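Long-range contact in yersinopine synthase (PDB 6C4L), which catalyses the NADPH-dependent reductive condensation of pyruvate with an amino-acid-derived intermediate, the last step in making the metallophore yersinopine: residues A[207-212]-A[237-242]. Numbering follows the deposited sequence.
Sequences KAFKQR and HHIDTL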
ATOM      1  N   LYS A 207      22.602   6.408 -12.415  1.00 55.68           N
ATOM      2  CA  LYS A 207      22.224   5.265 -11.584  1.00 61.25           C
ATOM      3  C   LYS A 207      21.796   4.055 -12.405  1.00 59.20           C
ATOM      4  O   LYS A 207      22.017   2.914 -11.981  1.00 60.15           O
ATOM      5  CB  LYS A 207      21.060   5.639 -10.663  1.00 59.02           C
ATOM      6  CG  LYS A 207      21.414   6.486  -9.443  1.00 65.87           C
ATOM      7  CD  LYS A 207      20.162   6.753  -8.593  1.00 57.71           C
ATOM      8  CE  LYS A 207      19.525   8.108  -8.901  1.00 63.11           C
ATOM      9  NZ  LYS A 207      18.081   8.143  -8.506  1.00 64.96           N
ATOM     10  N   ALA A 208      21.175   4.283 -13.560  1.00 58.41           N
ATOM     11  CA  ALA A 208      20.399   3.260 -14.246  1.00 57.09           C
ATOM     12  C   ALA A 208      20.133   3.694 -15.681  1.00 57.30           C
ATOM     13  O   ALA A 208      20.099   4.889 -15.983  1.00 50.96           O
ATOM     14  CB  ALA A 208      19.072   3.018 -13.523  1.00 53.25           C
ATOM     15  N   PHE A 209      19.923   2.711 -16.549  1.00 51.43           N
ATOM     16  CA  PHE A 209      19.512   2.948 -17.923  1.00 51.90           C
ATOM     17  C   PHE A 209      18.163   2.293 -18.175  1.00 60.07           C
ATOM     18  O   PHE A 209      17.813   1.286 -17.555  1.00 49.66           O
ATOM     19  CB  PHE A 209      20.528   2.393 -18.914  1.00 50.79           C
ATOM     20  CG  PHE A 209      21.872   3.039 -18.833  1.00 50.87           C
ATOM     21  CD1 PHE A 209      22.109   4.250 -19.462  1.00 41.85           C
ATOM     22  CD2 PHE A 209      22.910   2.421 -18.154  1.00 52.14           C
ATOM     23  CE1 PHE A 209      23.365   4.838 -19.400  1.00 50.19           C
ATOM     24  CE2 PHE A 209      24.168   2.996 -18.090  1.00 52.16           C
ATOM     25  CZ  PHE A 209      24.397   4.210 -18.708  1.00 56.75           C
ATOM     26  N   LYS A 210      17.432   2.849 -19.133  1.00 52.42           N
ATOM     27  CA  LYS A 210      16.083   2.398 -19.454  1.00 59.38           C
ATOM     28  C   LYS A 210      16.117   1.055 -20.184  1.00 54.79           C
ATOM     29  O   LYS A 210      17.100   0.722 -20.856  1.00 52.44           O
ATOM     30  CB  LYS A 210      15.382   3.444 -20.329  1.00 55.13           C
ATOM     31  CG  LYS A 210      14.585   4.490 -19.558  1.00 55.73           C
ATOM     32  CD  LYS A 210      13.155   4.022 -19.376  1.00 59.38           C
ATOM     33  CE  LYS A 210      12.385   4.923 -18.453  1.00 63.66           C
ATOM     34  NZ  LYS A 210      12.454   6.361 -18.866  1.00 64.83           N
ATOM     35  N   GLN A 211      15.013   0.298 -20.074  1.00 47.55           N
ATOM     36  CA  GLN A 211      14.869  -0.971 -20.801  1.00 51.88           C
ATOM     37  C   GLN A 211      14.781  -0.747 -22.301  1.00 51.83           C
ATOM     38  O   GLN A 211      15.517  -1.363 -23.085  1.00 54.55           O
ATOM     39  CB  GLN A 211      13.602  -1.708 -20.378  1.00 52.26           C
ATOM     40  CG  GLN A 211      13.548  -2.212 -18.984  1.00 57.07           C
ATOM     41  CD  GLN A 211      12.319  -3.057 -18.797  1.00 52.71           C
ATOM     42  OE1 GLN A 211      12.282  -4.210 -19.225  1.00 54.66           O
ATOM     43  NE2 GLN A 211      11.281  -2.476 -18.205  1.00 51.36           N
ATOM     44  N   ARG A 212      13.808   0.065 -22.714  1.00 54.33           N
ATOM     45  CA  ARG A 212      13.581   0.382 -24.108  1.00 49.66           C
ATOM     46  C   ARG A 212      13.171   1.843 -24.222  1.00 47.84           C
ATOM     47  O   ARG A 212      12.762   2.469 -23.247  1.00 44.93           O
ATOM     48  CB  ARG A 212      12.508  -0.528 -24.717  1.00 48.93           C
ATOM     49  CG  ARG A 212      11.190  -0.571 -23.995  1.00 47.62           C
ATOM     50  CD  ARG A 212      10.281  -1.627 -24.640  1.00 55.16           C
ATOM     51  NE  ARG A 212      10.920  -2.953 -24.669  1.00 47.77           N
ATOM     52  CZ  ARG A 212      10.937  -3.809 -23.647  1.00 62.26           C
ATOM     53  NH1 ARG A 212      10.324  -3.503 -22.491  1.00 56.01           N
ATOM     54  NH2 ARG A 212      11.555  -4.988 -23.786  1.00 53.64           N
ATOM     55  N   HIS A 237      24.458   0.655 -23.959  1.00 53.34           N
ATOM     56  CA  HIS A 237      23.946   0.417 -22.611  1.00 49.20           C
ATOM     57  C   HIS A 237      22.813  -0.605 -22.604  1.00 49.48           C
ATOM     58  O   HIS A 237      22.031  -0.658 -21.646  1.00 48.78           O
ATOM     59  CB  HIS A 237      23.471   1.731 -21.969  1.00 55.57           C
ATOM     60  CG  HIS A 237      24.534   2.784 -21.894  1.00 57.92           C
ATOM     61  ND1 HIS A 237      25.631   2.680 -21.064  1.00 55.73           N
ATOM     62  CD2 HIS A 237      24.670   3.962 -22.553  1.00 52.71           C
ATOM     63  CE1 HIS A 237      26.397   3.746 -21.217  1.00 59.16           C
ATOM     64  NE2 HIS A 237      25.837   4.537 -22.115  1.00 52.34           N
ATOM     65  N   HIS A 238      22.708  -1.424 -23.650  1.00 53.15           N
ATOM     66  CA  HIS A 238      21.712  -2.492 -23.724  1.00 51.15           C
ATOM     67  C   HIS A 238      20.295  -1.944 -23.739  1.00 51.08           C
ATOM     68  O   HIS A 238      19.348  -2.608 -23.312  1.00 52.48           O
ATOM     69  CB  HIS A 238      21.879  -3.495 -22.573  1.00 51.09           C
ATOM     70  CG  HIS A 238      23.247  -4.096 -22.499  1.00 53.29           C
ATOM     71  ND1 HIS A 238      24.005  -4.359 -23.621  1.00 63.77           N
ATOM     72  CD2 HIS A 238      24.005  -4.465 -21.440  1.00 59.46           C
ATOM     73  CE1 HIS A 238      25.166  -4.873 -23.256  1.00 56.60           C
ATOM     74  NE2 HIS A 238      25.192  -4.948 -21.938  1.00 61.38           N
ATOM     75  N   ILE A 239      20.120  -0.738 -24.249  1.00 50.01           N
ATOM     76  CA  ILE A 239      18.802  -0.130 -24.319  1.00 53.60           C
ATOM     77  C   ILE A 239      18.164  -0.526 -25.639  1.00 46.86           C
ATOM     78  O   ILE A 239      18.746  -0.318 -26.706  1.00 51.29           O
ATOM     79  CB  ILE A 239      18.895   1.401 -24.197  1.00 51.58           C
ATOM     80  CG1 ILE A 239      19.602   1.793 -22.895  1.00 51.62           C
ATOM     81  CG2 ILE A 239      17.503   2.013 -24.259  1.00 49.78           C
ATOM     82  CD1 ILE A 239      20.226   3.180 -22.968  1.00 53.62           C
ATOM     83  N   ASP A 240      16.950  -1.054 -25.572  1.00 51.55           N
ATOM     84  CA  ASP A 240      16.207  -1.357 -26.785  1.00 52.15           C
ATOM     85  C   ASP A 240      15.659  -0.082 -27.403  1.00 48.97           C
ATOM     86  O   ASP A 240      15.246   0.830 -26.693  1.00 49.59           O
ATOM     87  CB  ASP A 240      15.054  -2.309 -26.472  1.00 52.51           C
ATOM     88  CG  ASP A 240      15.500  -3.767 -26.431  1.00 62.03           C
ATOM     89  OD1 ASP A 240      16.548  -4.078 -27.038  1.00 63.63           O
ATOM     90  OD2 ASP A 240      14.804  -4.589 -25.799  1.00 65.69           O
ATOM     91  N   THR A 241      15.655  -0.029 -28.729  1.00 51.88           N
ATOM     92  CA  THR A 241      15.001   1.032 -29.486  1.00 49.31           C
ATOM     93  C   THR A 241      13.905   0.424 -30.348  1.00 52.53           C
ATOM     94  O   THR A 241      14.156  -0.532 -31.095  1.00 50.03           O
ATOM     95  CB  THR A 241      16.006   1.762 -30.367  1.00 51.51           C
ATOM     96  OG1 THR A 241      16.766   0.795 -31.127  1.00 54.50           O
ATOM     97  CG2 THR A 241      16.943   2.608 -29.500  1.00 48.33           C
ATOM     98  N   LEU A 242      12.700   0.969 -30.247  1.00 38.91           N
ATOM     99  CA  LEU A 242      11.549   0.460 -30.994  1.00 39.62           C
ATOM    100  C   LEU A 242      11.025   1.517 -31.968  1.00 42.01           C
ATOM    101  O   LEU A 242      10.454   2.527 -31.520  1.00 41.80           O
ATOM    102  CB  LEU A 242      10.446   0.020 -30.038  1.00 37.43           C
ATOM    103  CG  LEU A 242      10.677  -1.221 -29.156  1.00 48.45           C
ATOM    104  CD1 LEU A 242      11.017  -2.454 -29.965  1.00 58.22           C
ATOM    105  CD2 LEU A 242      11.771  -0.979 -28.138  1.00 57.54           C
TER
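Phe209 and His237 lie ring over ring in an offset stack, their planes 15° apart and their centroids 3.8 Å from each other. His237 ND1 lies over one face of the phenyl ring, offset toward its rim, and Phe209 CZ, 3.1 Å from that ND1, sits likewise over one face of the imidazole. His237 CB adds a CH-pi contact, standing over the same phenyl ring 3.7 Å from its centroid. Phenylalanine offers a flat apolar face; histidine suits its place because one face takes the phenyl ring while its edge remains polar. Hydrogen bonds of ND1 with Thr83 and of NE2 with Asp40 hold the imidazole's rotation.

Further along, the apolar packing passes to Ile239. With CG1 anti to its own carbonyl carbon (chi1 -57°), the branch reaches the phenylalanine, CD1 lying 4.1 Å from Phe209 CD1, while CG1 and CG2 rest against the carbonyl oxygen of Lys210.

Backbone pairing begins where the two chains draw together. Asp240 N donates to Gln211 O at 2.9 Å, nearly straight at 169°, and Arg212 pairs with Asp240 in a parallel bridge. Their side chains run side by side on one face of the sheet. Arginine serves doubly here: Leu242 CD2 packs 3.5 Å from Arg212 CB on the aliphatic stem, and the charged end makes its firmer salt bridge through NH1 to Asp328 OD1, that of NH2 to Asp240 OD2 being long at 3.8 Å.

The contact joins the strands of a beta-alpha-beta unit, 203-217 and 240-243, linked through helix 225-235. Phe209, whose side chain lies about 6 Å from that of the NADP(+)-binding Thr172, thus holds the loop end with Ile239 and the buried His237; the Gln211-Asp240 bond starts the parallel pairing, to which the ionic pair probably adds only weakly.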